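Local coordinates for protein Bpsl2520 (Burkholderia pseudomallei K96243, PDB 6F03) that is of unknown molecular function but is a probably secreted, all-helical antigen of the DUF2059 family that pairs with a second copy of itself, at residues Arg185-Ala188 / Asp189-Val192; Thr118-Phe121 / Thr122-Met126; Asp167-Asn170 / Gly171-Lys175; Lys143-Thr146 / Thr147-Ser151; Ala66-Gln69 / Ser70-Val74. All coordinates share one frame; numbering follows the deposited sequence.

Contact 1: Arg185-Ala188 / Asp189-Val192; sequences RDQA and DKEV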
loop_
_atom_site.group_PDB
_atom_site.type_symbol
_atom_site.label_atom_id
_atom_site.label_comp_id
_atom_site.label_asym_id
_atom_site.label_seq_id
_atom_site.Cartn_x
_atom_site.Cartn_y
_atom_site.Cartn_z
ATOM N N ARG B 185 -2.556 -12.244 -19.860
ATOM C CA ARG B 185 -3.602 -12.007 -20.850
ATOM C C ARG B 185 -3.453 -12.940 -22.045
ATOM O O ARG B 185 -4.447 -13.485 -22.553
ATOM C CB ARG B 185 -3.574 -10.544 -21.299
ATOM C CG ARG B 185 -4.477 -10.223 -22.481
ATOM C CD ARG B 185 -5.935 -10.548 -22.193
ATOM N NE ARG B 185 -6.744 -10.409 -23.394
ATOM C CZ ARG B 185 -7.445 -9.324 -23.717
ATOM N NH1 ARG B 185 -7.450 -8.265 -22.915
ATOM N NH2 ARG B 185 -8.150 -9.310 -24.843
ATOM N N ASP B 186 -2.220 -13.139 -22.514
ATOM C CA ASP B 186 -2.038 -13.962 -23.706
ATOM C C ASP B 186 -2.409 -15.416 -23.422
ATOM O O ASP B 186 -3.050 -16.073 -24.254
ATOM C CB ASP B 186 -0.601 -13.831 -24.213
ATOM C CG ASP B 186 -0.308 -12.432 -24.786
ATOM O OD1 ASP B 186 -1.267 -11.671 -25.069
ATOM O OD2 ASP B 186 0.890 -12.085 -24.946
ATOM N N GLN B 187 -2.070 -15.918 -22.229
ATOM C CA GLN B 187 -2.519 -17.254 -21.868
ATOM C C GLN B 187 -4.032 -17.282 -21.661
ATOM O O GLN B 187 -4.686 -18.295 -21.955
ATOM C CB GLN B 187 -1.791 -17.743 -20.613
ATOM C CG GLN B 187 -2.007 -19.218 -20.339
ATOM C CD GLN B 187 -1.642 -20.090 -21.547
ATOM O OE1 GLN B 187 -0.675 -19.808 -22.260
ATOM N NE2 GLN B 187 -2.435 -21.135 -21.797
ATOM N N ALA B 188 -4.595 -16.176 -21.165
ATOM C CA ALA B 188 -6.028 -16.096 -20.944
ATOM C C ALA B 188 -6.787 -16.136 -22.266
ATOM O O ALA B 188 -7.857 -16.743 -22.354
ATOM C CB ALA B 188 -6.360 -14.837 -20.149
ATOM N N ASP B 189 -6.240 -15.504 -23.308
ATOM C CA ASP B 189 -6.833 -15.623 -24.640
ATOM C C ASP B 189 -6.920 -17.084 -25.071
ATOM O O ASP B 189 -7.920 -17.511 -25.658
ATOM C CB ASP B 189 -6.008 -14.828 -25.663
ATOM C CG ASP B 189 -6.161 -13.311 -25.517
ATOM O OD1 ASP B 189 -7.123 -12.849 -24.856
ATOM O OD2 ASP B 189 -5.297 -12.574 -26.058
ATOM N N LYS B 190 -5.863 -17.857 -24.814
ATOM C CA LYS B 190 -5.822 -19.253 -25.235
ATOM C C LYS B 190 -6.853 -20.090 -24.492
ATOM O O LYS B 190 -7.454 -20.998 -25.073
ATOM C CB LYS B 190 -4.422 -19.847 -25.016
ATOM C CG LYS B 190 -3.294 -19.260 -25.878
ATOM C CD LYS B 190 -1.983 -20.023 -25.615
ATOM C CE LYS B 190 -0.827 -19.506 -26.448
ATOM N NZ LYS B 190 0.438 -20.277 -26.185
ATOM N N GLU B 191 -7.050 -19.815 -23.202
ATOM C CA GLU B 191 -8.022 -20.557 -22.408
ATOM C C GLU B 191 -9.446 -20.303 -22.895
ATOM O O GLU B 191 -10.258 -21.233 -22.985
ATOM C CB GLU B 191 -7.874 -20.172 -20.936
ATOM C CG GLU B 191 -6.467 -20.455 -20.410
ATOM C CD GLU B 191 -6.121 -21.942 -20.405
ATOM O OE1 GLU B 191 -7.020 -22.771 -20.122
ATOM O OE2 GLU B 191 -4.967 -22.288 -20.739
ATOM N N VAL B 192 -9.770 -19.049 -23.210
ATOM C CA VAL B 192 -11.113 -18.751 -23.696
ATOM C C VAL B 192 -11.321 -19.348 -25.081
ATOM O O VAL B 192 -12.366 -19.946 -25.361
ATOM C CB VAL B 192 -11.361 -17.234 -23.693
ATOM C CG1 VAL B 192 -12.663 -16.915 -24.421
ATOM C CG2 VAL B 192 -11.368 -16.712 -22.269
#

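Contact 2: Thr118-Phe121 / Thr122-Met126; sequences TQQF and TNDAM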
loop_
_atom_site.group_PDB
_atom_site.type_symbol
_atom_site.label_atom_id
_atom_site.label_comp_id
_atom_site.label_asym_id
_atom_site.label_seq_id
_atom_site.Cartn_x
_atom_site.Cartn_y
_atom_site.Cartn_z
ATOM N N THR B 118 -10.949 14.737 12.542
ATOM C CA THR B 118 -11.258 15.266 13.859
ATOM C C THR B 118 -10.009 15.394 14.725
ATOM O O THR B 118 -8.996 14.721 14.524
ATOM C CB THR B 118 -12.316 14.391 14.553
ATOM O OG1 THR B 118 -11.840 13.042 14.691
ATOM C CG2 THR B 118 -13.638 14.384 13.749
ATOM N N GLN B 119 -10.096 16.287 15.709
ATOM C CA GLN B 119 -9.013 16.410 16.671
ATOM C C GLN B 119 -8.837 15.118 17.456
ATOM O O GLN B 119 -7.711 14.770 17.841
ATOM C CB GLN B 119 -9.282 17.580 17.623
ATOM C CG GLN B 119 -8.145 17.827 18.627
ATOM C CD GLN B 119 -6.827 18.199 17.947
ATOM O OE1 GLN B 119 -6.771 19.120 17.131
ATOM N NE2 GLN B 119 -5.773 17.448 18.245
ATOM N N GLN B 120 -9.941 14.404 17.709
ATOM C CA GLN B 120 -9.869 13.130 18.409
ATOM C C GLN B 120 -9.015 12.131 17.641
ATOM O O GLN B 120 -8.179 11.427 18.232
ATOM C CB GLN B 120 -11.284 12.580 18.615
ATOM C CG GLN B 120 -11.370 11.235 19.346
ATOM C CD GLN B 120 -12.794 10.641 19.304
ATOM O OE1 GLN B 120 -13.736 11.216 19.856
ATOM N NE2 GLN B 120 -12.947 9.500 18.636
ATOM N N PHE B 121 -9.186 12.069 16.319
ATOM C CA PHE B 121 -8.348 11.163 15.547
ATOM C C PHE B 121 -6.882 11.558 15.656
ATOM O O PHE B 121 -6.021 10.714 15.931
ATOM C CB PHE B 121 -8.769 11.124 14.079
ATOM C CG PHE B 121 -7.964 10.126 13.271
ATOM C CD1 PHE B 121 -8.251 8.759 13.355
ATOM C CD2 PHE B 121 -6.896 10.543 12.483
ATOM C CE1 PHE B 121 -7.521 7.823 12.645
ATOM C CE2 PHE B 121 -6.133 9.611 11.767
ATOM C CZ PHE B 121 -6.454 8.240 11.851
ATOM N N THR B 122 -6.580 12.844 15.442
ATOM C CA THR B 122 -5.204 13.337 15.544
ATOM C C THR B 122 -4.580 13.011 16.893
ATOM O O THR B 122 -3.440 12.533 16.959
ATOM C CB THR B 122 -5.188 14.844 15.292
ATOM O OG1 THR B 122 -5.644 15.077 13.964
ATOM C CG2 THR B 122 -3.770 15.413 15.437
ATOM N N ASN B 123 -5.304 13.287 17.985
ATOM C CA ASN B 123 -4.809 12.950 19.311
ATOM C C ASN B 123 -4.515 11.467 19.415
ATOM O O ASN B 123 -3.437 11.067 19.873
ATOM C CB ASN B 123 -5.822 13.356 20.380
ATOM C CG ASN B 123 -5.964 14.850 20.506
ATOM O OD1 ASN B 123 -5.148 15.610 19.975
ATOM N ND2 ASN B 123 -6.986 15.288 21.232
ATOM N N ASP B 124 -5.456 10.634 18.955
ATOM C CA ASP B 124 -5.286 9.195 19.076
ATOM C C ASP B 124 -4.098 8.714 18.252
ATOM O O ASP B 124 -3.322 7.858 18.706
ATOM C CB ASP B 124 -6.562 8.477 18.637
ATOM C CG ASP B 124 -7.653 8.534 19.689
ATOM O OD1 ASP B 124 -7.376 8.949 20.835
ATOM O OD2 ASP B 124 -8.801 8.158 19.371
ATOM N N ALA B 125 -3.907 9.290 17.062
ATOM C CA ALA B 125 -2.757 8.905 16.251
ATOM C C ALA B 125 -1.448 9.345 16.914
ATOM O O ALA B 125 -0.437 8.639 16.826
ATOM C CB ALA B 125 -2.876 9.482 14.841
HETATM N N MSE B 126 -1.451 10.473 17.617
HETATM C CA MSE B 126 -0.259 10.837 18.378
HETATM C C MSE B 126 0.007 9.802 19.483
HETATM O O MSE B 126 1.111 9.291 19.599
HETATM C CB MSE B 126 -0.379 12.232 18.978
HETATM C CG MSE B 126 0.955 12.743 19.502
HETATM SE SE MSE B 126 0.860 14.562 20.169
HETATM C CE MSE B 126 -0.287 15.296 18.755
#

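Contact 3: Asp167-Asn170 / Gly171-Lys175; sequences DVVN and GLMQK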
loop_
_atom_site.group_PDB
_atom_site.type_symbol
_atom_site.label_atom_id
_atom_site.label_comp_id
_atom_site.label_asym_id
_atom_site.label_seq_id
_atom_site.Cartn_x
_atom_site.Cartn_y
_atom_site.Cartn_z
ATOM N N ASP B 167 10.820 5.858 -6.233
ATOM C CA ASP B 167 11.534 5.791 -7.504
ATOM C C ASP B 167 11.885 4.355 -7.875
ATOM O O ASP B 167 11.750 3.950 -9.038
ATOM C CB ASP B 167 12.804 6.637 -7.420
ATOM C CG ASP B 167 12.582 8.080 -7.857
ATOM O OD1 ASP B 167 11.474 8.623 -7.610
ATOM O OD2 ASP B 167 13.540 8.688 -8.402
ATOM N N VAL B 168 12.358 3.574 -6.904
ATOM C CA VAL B 168 12.685 2.179 -7.180
ATOM C C VAL B 168 11.435 1.407 -7.612
ATOM O O VAL B 168 11.397 0.799 -8.687
ATOM C CB VAL B 168 13.363 1.544 -5.954
ATOM C CG1 VAL B 168 13.445 0.055 -6.130
ATOM C CG2 VAL B 168 14.781 2.150 -5.760
ATOM N N VAL B 169 10.383 1.454 -6.799
ATOM C CA VAL B 169 9.190 0.650 -7.060
ATOM C C VAL B 169 8.476 1.120 -8.330
ATOM O O VAL B 169 8.084 0.308 -9.175
ATOM C CB VAL B 169 8.267 0.688 -5.832
ATOM C CG1 VAL B 169 6.934 -0.008 -6.118
ATOM C CG2 VAL B 169 8.993 0.066 -4.616
ATOM N N ASN B 170 8.305 2.433 -8.495
ATOM C CA ASN B 170 7.601 2.942 -9.680
ATOM C C ASN B 170 8.363 2.646 -10.966
ATOM O O ASN B 170 7.750 2.355 -12.002
ATOM C CB ASN B 170 7.372 4.454 -9.573
ATOM C CG ASN B 170 6.384 4.816 -8.487
ATOM O OD1 ASN B 170 5.629 3.959 -8.003
ATOM N ND2 ASN B 170 6.393 6.090 -8.078
ATOM N N GLY B 171 9.699 2.748 -10.932
ATOM C CA GLY B 171 10.478 2.444 -12.120
ATOM C C GLY B 171 10.361 0.989 -12.537
ATOM O O GLY B 171 10.253 0.684 -13.725
ATOM N N LEU B 172 10.427 0.071 -11.568
ATOM C CA LEU B 172 10.303 -1.349 -11.872
ATOM C C LEU B 172 8.883 -1.696 -12.325
ATOM O O LEU B 172 8.692 -2.484 -13.256
ATOM C CB LEU B 172 10.701 -2.168 -10.648
ATOM C CG LEU B 172 12.176 -2.034 -10.211
ATOM C CD1 LEU B 172 12.368 -2.594 -8.829
ATOM C CD2 LEU B 172 13.099 -2.738 -11.203
HETATM N N MSE B 173 7.879 -1.109 -11.684
HETATM C CA MSE B 173 6.493 -1.251 -12.097
HETATM C C MSE B 173 6.316 -0.830 -13.562
HETATM O O MSE B 173 5.665 -1.520 -14.339
HETATM C CB MSE B 173 5.597 -0.418 -11.184
HETATM C CG MSE B 173 4.140 -0.841 -11.135
HETATM SE SE MSE B 173 3.089 0.426 -10.064
HETATM C CE MSE B 173 3.785 -0.025 -8.294
ATOM N N GLN B 174 6.912 0.297 -13.952
ATOM C CA GLN B 174 6.744 0.757 -15.324
ATOM C C GLN B 174 7.373 -0.211 -16.317
ATOM O O GLN B 174 6.836 -0.422 -17.408
ATOM C CB GLN B 174 7.322 2.160 -15.481
ATOM C CG GLN B 174 6.328 3.255 -15.055
ATOM C CD GLN B 174 6.914 4.667 -15.082
ATOM O OE1 GLN B 174 8.063 4.874 -15.476
ATOM N NE2 GLN B 174 6.114 5.647 -14.663
ATOM N N LYS B 175 8.503 -0.817 -15.964
ATOM C CA LYS B 175 9.143 -1.741 -16.890
ATOM C C LYS B 175 8.491 -3.119 -16.895
ATOM O O LYS B 175 8.503 -3.794 -17.929
ATOM C CB LYS B 175 10.623 -1.887 -16.557
ATOM C CG LYS B 175 11.493 -0.749 -17.066
ATOM C CD LYS B 175 12.975 -1.093 -16.931
ATOM C CE LYS B 175 13.504 -0.754 -15.546
ATOM N NZ LYS B 175 13.663 0.724 -15.381
#

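Contact 4: Lys143-Thr146 / Thr147-Ser151; sequences KDLT and TFYKS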
loop_
_atom_site.group_PDB
_atom_site.type_symbol
_atom_site.label_atom_id
_atom_site.label_comp_id
_atom_site.label_asym_id
_atom_site.label_seq_id
_atom_site.Cartn_x
_atom_site.Cartn_y
_atom_site.Cartn_z
ATOM N N LYS B 143 17.021 7.897 21.942
ATOM C CA LYS B 143 17.922 9.046 21.963
ATOM C C LYS B 143 18.920 9.003 20.806
ATOM O O LYS B 143 19.179 10.035 20.171
ATOM C CB LYS B 143 18.637 9.140 23.309
ATOM C CG LYS B 143 17.711 9.526 24.459
ATOM C CD LYS B 143 18.518 9.712 25.752
ATOM C CE LYS B 143 17.627 10.105 26.917
ATOM N NZ LYS B 143 18.368 10.047 28.208
ATOM N N ASP B 144 19.488 7.826 20.509
ATOM C CA ASP B 144 20.353 7.710 19.332
ATOM C C ASP B 144 19.608 8.137 18.066
ATOM O O ASP B 144 20.174 8.829 17.216
ATOM C CB ASP B 144 20.866 6.282 19.141
ATOM C CG ASP B 144 21.833 5.822 20.241
ATOM O OD1 ASP B 144 22.353 6.668 20.993
ATOM O OD2 ASP B 144 22.050 4.587 20.338
ATOM N N LEU B 145 18.354 7.670 17.896
ATOM C CA LEU B 145 17.580 8.027 16.712
ATOM C C LEU B 145 17.425 9.532 16.589
ATOM O O LEU B 145 17.525 10.086 15.492
ATOM C CB LEU B 145 16.184 7.387 16.756
ATOM C CG LEU B 145 16.170 5.921 16.386
ATOM C CD1 LEU B 145 14.769 5.362 16.557
ATOM C CD2 LEU B 145 16.646 5.812 14.947
ATOM N N THR B 146 17.118 10.201 17.700
ATOM C CA THR B 146 16.943 11.640 17.665
ATOM C C THR B 146 18.217 12.334 17.197
ATOM O O THR B 146 18.166 13.292 16.406
ATOM C CB THR B 146 16.504 12.133 19.034
ATOM O OG1 THR B 146 15.348 11.402 19.437
ATOM C CG2 THR B 146 16.159 13.626 19.001
ATOM N N THR B 147 19.367 11.884 17.694
ATOM C CA THR B 147 20.638 12.434 17.239
ATOM C C THR B 147 20.789 12.293 15.730
ATOM O O THR B 147 21.136 13.254 15.038
ATOM C CB THR B 147 21.800 11.728 17.936
ATOM O OG1 THR B 147 21.765 12.020 19.339
ATOM C CG2 THR B 147 23.134 12.190 17.304
ATOM N N PHE B 148 20.515 11.106 15.191
ATOM C CA PHE B 148 20.625 10.959 13.744
ATOM C C PHE B 148 19.619 11.859 13.013
ATOM O O PHE B 148 19.963 12.504 12.016
ATOM C CB PHE B 148 20.459 9.503 13.343
ATOM C CG PHE B 148 20.226 9.311 11.874
ATOM C CD1 PHE B 148 21.268 9.472 10.977
ATOM C CD2 PHE B 148 18.958 8.979 11.392
ATOM C CE1 PHE B 148 21.064 9.308 9.619
ATOM C CE2 PHE B 148 18.736 8.807 10.028
ATOM C CZ PHE B 148 19.794 8.973 9.139
ATOM N N TYR B 149 18.376 11.931 13.497
ATOM C CA TYR B 149 17.360 12.695 12.761
ATOM C C TYR B 149 17.629 14.198 12.771
ATOM O O TYR B 149 17.268 14.894 11.812
ATOM C CB TYR B 149 15.957 12.430 13.318
ATOM C CG TYR B 149 15.352 11.123 12.870
ATOM C CD1 TYR B 149 15.221 10.829 11.513
ATOM C CD2 TYR B 149 14.842 10.216 13.785
ATOM C CE1 TYR B 149 14.631 9.640 11.079
ATOM C CE2 TYR B 149 14.249 9.022 13.363
ATOM C CZ TYR B 149 14.153 8.756 12.009
ATOM O OH TYR B 149 13.580 7.608 11.582
ATOM N N LYS B 150 18.225 14.719 13.841
ATOM C CA LYS B 150 18.616 16.120 13.893
ATOM C C LYS B 150 19.941 16.402 13.187
ATOM O O LYS B 150 20.238 17.564 12.938
ATOM C CB LYS B 150 18.683 16.602 15.351
ATOM C CG LYS B 150 17.309 16.588 16.011
ATOM C CD LYS B 150 17.224 17.469 17.244
ATOM C CE LYS B 150 16.549 18.823 16.931
ATOM N NZ LYS B 150 15.090 18.697 16.510
ATOM N N SER B 151 20.723 15.394 12.824
ATOM C CA SER B 151 21.949 15.650 12.077
ATOM C C SER B 151 21.622 16.106 10.656
ATOM O O SER B 151 20.502 15.916 10.179
ATOM C CB SER B 151 22.828 14.402 12.045
ATOM O OG SER B 151 22.286 13.406 11.192
HETATM O O HOH W 1 19.540 12.325 21.833
#

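Contact 5: Ala66-Gln69 / Ser70-Val74; sequences AEMQ and SKQLV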
loop_
_atom_site.group_PDB
_atom_site.type_symbol
_atom_site.label_atom_id
_atom_site.label_comp_id
_atom_site.label_asym_id
_atom_site.label_seq_id
_atom_site.Cartn_x
_atom_site.Cartn_y
_atom_site.Cartn_z
ATOM N N ALA B 66 -6.555 7.250 5.166
ATOM C CA ALA B 66 -7.754 6.563 5.645
ATOM C C ALA B 66 -9.016 7.175 5.032
ATOM O O ALA B 66 -9.951 6.450 4.657
ATOM C CB ALA B 66 -7.814 6.606 7.175
ATOM N N GLU B 67 -9.054 8.507 4.930
ATOM C CA GLU B 67 -10.191 9.181 4.310
ATOM C C GLU B 67 -10.359 8.737 2.866
ATOM O O GLU B 67 -11.486 8.504 2.407
ATOM C CB GLU B 67 -10.008 10.695 4.359
ATOM C CG GLU B 67 -11.206 11.477 3.881
ATOM C CD GLU B 67 -10.918 12.960 3.764
ATOM O OE1 GLU B 67 -9.828 13.397 4.210
ATOM O OE2 GLU B 67 -11.788 13.693 3.236
HETATM N N MSE B 68 -9.255 8.618 2.136
HETATM C CA MSE B 68 -9.290 8.098 0.780
HETATM C C MSE B 68 -9.813 6.668 0.727
HETATM O O MSE B 68 -10.613 6.328 -0.141
HETATM C CB MSE B 68 -7.915 8.145 0.147
HETATM C CG MSE B 68 -7.797 7.228 -1.044
HETATM SE SE MSE B 68 -6.588 7.958 -2.376
HETATM C CE MSE B 68 -6.554 6.463 -3.635
ATOM N N GLN B 69 -9.351 5.827 1.651
ATOM C CA GLN B 69 -9.828 4.456 1.687
ATOM C C GLN B 69 -11.319 4.408 1.966
ATOM O O GLN B 69 -12.038 3.617 1.356
ATOM C CB GLN B 69 -9.061 3.663 2.737
ATOM C CG GLN B 69 -7.701 3.212 2.265
ATOM C CD GLN B 69 -7.140 2.080 3.108
ATOM O OE1 GLN B 69 -7.888 1.365 3.785
ATOM N NE2 GLN B 69 -5.814 1.917 3.081
ATOM N N SER B 70 -11.802 5.247 2.891
ATOM C CA SER B 70 -13.239 5.323 3.142
ATOM C C SER B 70 -13.997 5.723 1.880
ATOM O O SER B 70 -15.011 5.109 1.544
ATOM C CB SER B 70 -13.544 6.306 4.275
ATOM O OG SER B 70 -12.934 5.892 5.480
ATOM N N LYS B 71 -13.526 6.759 1.169
ATOM C CA LYS B 71 -14.219 7.170 -0.050
ATOM C C LYS B 71 -14.250 6.046 -1.074
ATOM O O LYS B 71 -15.233 5.912 -1.818
ATOM C CB LYS B 71 -13.577 8.424 -0.664
ATOM C CG LYS B 71 -13.655 9.668 0.219
ATOM C CD LYS B 71 -13.055 10.896 -0.481
ATOM C CE LYS B 71 -12.971 12.120 0.441
ATOM N NZ LYS B 71 -14.166 12.361 1.319
ATOM N N GLN B 72 -13.208 5.209 -1.117
ATOM C CA GLN B 72 -13.215 4.133 -2.096
ATOM C C GLN B 72 -14.170 3.009 -1.723
ATOM O O GLN B 72 -14.580 2.259 -2.611
ATOM C CB GLN B 72 -11.806 3.581 -2.285
ATOM C CG GLN B 72 -10.957 4.492 -3.142
ATOM C CD GLN B 72 -9.496 4.084 -3.205
ATOM O OE1 GLN B 72 -8.690 4.772 -3.829
ATOM N NE2 GLN B 72 -9.145 2.971 -2.556
ATOM N N LEU B 73 -14.578 2.913 -0.452
ATOM C CA LEU B 73 -15.526 1.890 -0.026
ATOM C C LEU B 73 -16.985 2.268 -0.278
ATOM O O LEU B 73 -17.858 1.416 -0.085
ATOM C CB LEU B 73 -15.346 1.580 1.467
ATOM C CG LEU B 73 -14.210 0.634 1.855
ATOM C CD1 LEU B 73 -14.061 0.554 3.373
ATOM C CD2 LEU B 73 -14.464 -0.744 1.263
ATOM N N VAL B 74 -17.270 3.515 -0.668
ATOM C CA VAL B 74 -18.662 3.947 -0.790
ATOM C C VAL B 74 -19.457 3.049 -1.728
ATOM O O VAL B 74 -20.537 2.587 -1.332
ATOM C CB VAL B 74 -18.730 5.430 -1.201
ATOM C CG1 VAL B 74 -20.099 5.704 -1.841
ATOM C CG2 VAL B 74 -18.567 6.312 0.022
#

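Contact 1: Arg185-Ala188 / Asp189-Val192
R185 and D189 form a salt bridge one helical turn apart, with NE of R185 2.9 Å from OD1 of D189 and an N-H...O angle of 165°. The oxygen lies at the guanidinium edge, close to its plane, and is met on its syn side, NE being tilted out of the carboxylate plane; the two planes stand at 89°. A bend at chi2 (59°) turns NE of R185 along the helix toward D189.

A second i to i+4 pair joins an amide to a carboxylate: NE2 of Q187 donates to OE2 of E191 over 3.0 Å, in the amide plane and on the anti lone pair. Beside it, K190 packs on Q187, with CD of K190 3.6 Å from OE1 of Q187.

Backbone bonds continue helix 152-193 beneath these pairs, the one from D189 N to R185 O measuring 2.8 Å. OD1 of D186 and OD2 of D189 approach to 4.2 Å, a like-charge contact. Each acidic group nevertheless has a basic or amide partner: K182 for D186, R185 for D189, and Q187 with K107 of the second subunit for E191, which probably moderates the negative charge gathered on this turn.

Contact 2: Thr118-Phe121 / Thr122-Met126
Q119 and N123 pair on the first turn of helix 119-136, in a local contact that combines a capped helix start with side-chain bonding from i to i+4. NE2 of Q119 lies 2.6 Å from OD1 of N123, a short bond with an N-H...O angle of 150°. The oxygen is in the amide plane of Q119, whereas the donor stands above the carbonyl plane of N123 by 44°. A bend at chi2 (62°) folds the end of Q119 forward over the turn.

T118 is the N-cap: its OG1 accepts from F121 N at 3.3 Å, and the same hydroxyl is hydrogen-bonded to V115 O. The regular helical ladder starts at once, with T122 N donating to T118 O over 3.2 Å.

Q120 and D124 run side by side, CG of the first 4.0 Å from OD2 of the second, and both polar ends bond to the hydroxyl of Y176 of the second subunit. D124 also forms a salt bridge with K175 of that subunit. On the buried side, CE2 of F121 is 4.5 Å from CB of A125, and the F121 ring meets F116 of its own chain and Y176 of the second subunit, both edge-to-face.

Contact 3: Asp167-Asn170 / Gly171-Lys175
V168 and L172 make the buried apolar pair of this turn, one helical turn apart. They lie side by side and point the same way, with CG1 of V168 3.9 Å from CD1 of L172. V168 presents that methyl because CG1 is anti to the backbone N (chi1 169°). Next to them V169 and the selenomethionine M173 form a second apolar pair: the bend at chi3 (-71°) of M173, an exposed residue that covers V169, folds its terminal methyl back, so that CE stands 3.8 Å from CG1 of V169.

Backbone hydrogen bonds join the same residues. M173 N donates to V169 O over 2.9 Å, and L172 N to V168 O over 3.1 Å. The bond from G171 N to D167 O, 3.0 Å long, differs in its approach, for the donor stands 38° above the carbonyl plane. Q174 N continues the series to N170 O at 3.0 Å, and CB and CG of Q174 rest against that same oxygen.

The second subunit covers this turn: OD2 of D167 bonds to the hydroxyl of its Y136, while V168 packs on its A132, V169 on its I62 and L172 on its A125. Within the chain, OD1 of D167 is held by Q163. V168, V169 and L172 thus form an apolar stripe along helix 152-193 that faces the partner, an interface helix in this all-helical dimer.

Contact 4: Lys143-Thr146 / Thr147-Ser151
F148 O is gripped twice by S151, once by OG at 2.6 Å and once by the backbone N at 3.1 Å, and these bonds close the C-terminal end of helix 139-150. S151 is at the same time the N-cap of helix 152-193, where its OG accepts from G154 N, making this a tight helix-to-helix junction in the all-helical fold. The hydroxyl comes to the F148 carbonyl 18° out of its plane. OG is also hydrogen-bonded to a glycerol, probably from the crystallisation liquor.

Upstream, the helical ladder is regular. Y149 N donates to L145 O over 2.8 Å with an N-H...O angle of 158°, and K150 N to T146 O over 2.9 Å. The side chain of Y149 leans back over the turn, with CD2 3.2 Å from L145 O and CE2 4.2 Å from CB of L145. CG of Y149 is anti to its own carbonyl carbon (chi1 -78°), which puts the ring on the L145 side.

Y149 and L145 pack on L49 of helix 40-52, and Y149 also on F157 and I158 of helix 152-193. Across the dimer, the F148 ring stacks on F148 of the second subunit, and OD2 of D144 bonds to T153 of that subunit. At the solvent side, a water donates to K143 O at 2.9 Å and has a weak bond to OG1 of T147.

Contact 5: Ala66-Gln69 / Ser70-Val74
The E67 carboxylate and the Q72 amide are the flat groups of this turn of helix 55-84: E67 reaches forward to K71, and the Q72 amide lies back beside M68. At the carboxylate, OE2 of E67 meets the end of K71, with NZ at 3.3 Å and CE at 3.4 Å. The CD of Q72 lies 4.0 Å from the backbone O of M68, a selenomethionine; the tightest approach between these two side chains is doubtful in the model.

E67 and K71 run alongside each other and point the same way. E67 is extended, whereas the bend at chi4 (-42°) of K71 brings NZ round to the carboxylate. As a hydrogen bond their salt bridge is weak; NZ also donates to the carbonyl oxygens of V109 and A112, at the end of helix 90-111 and just beyond it.

A66 O accepts two bonds from S70, the backbone N at 2.8 Å and OG at 3.1 Å. The hydroxyl approaches from 38° above the carbonyl plane. S70 has OG anti to its carbonyl carbon (chi1 -61°), which folds the hydroxyl back along the helix, and the residue packs on F116 and on A180 of the second subunit.

K71 N to E67 O, at 3.0 Å, carries the ladder onward, and the bond from L73 N to Q69 O is weak. The chemistry implies that the buried S70 hydroxyl is satisfied within its own helix, while the K71 ammonium links helix 55-84 to the carbonyls of V109 and A112, and E67 probably offsets part of its charge.

How the contacts relate
All five contacts are turns within helices, and each touches the second subunit. Contacts 1 and 3 share helix 152-193, their centres 26 Å apart. Contact 4 ends where that helix begins, its centre 54 Å from that of contact 1. Contacts 2 and 5 come closest, nearest atoms about 5 Å apart without touching, and F116 packs beside both. Across the dimer contacts 2 and 3 meet: L172 of one subunit packs on A125 of the other, and K175 pairs with D124, although within one chain their centres are 34 Å apart. No active site is known; the acetate near contact 3 and the glycerol near contact 4 probably come from crystallisation.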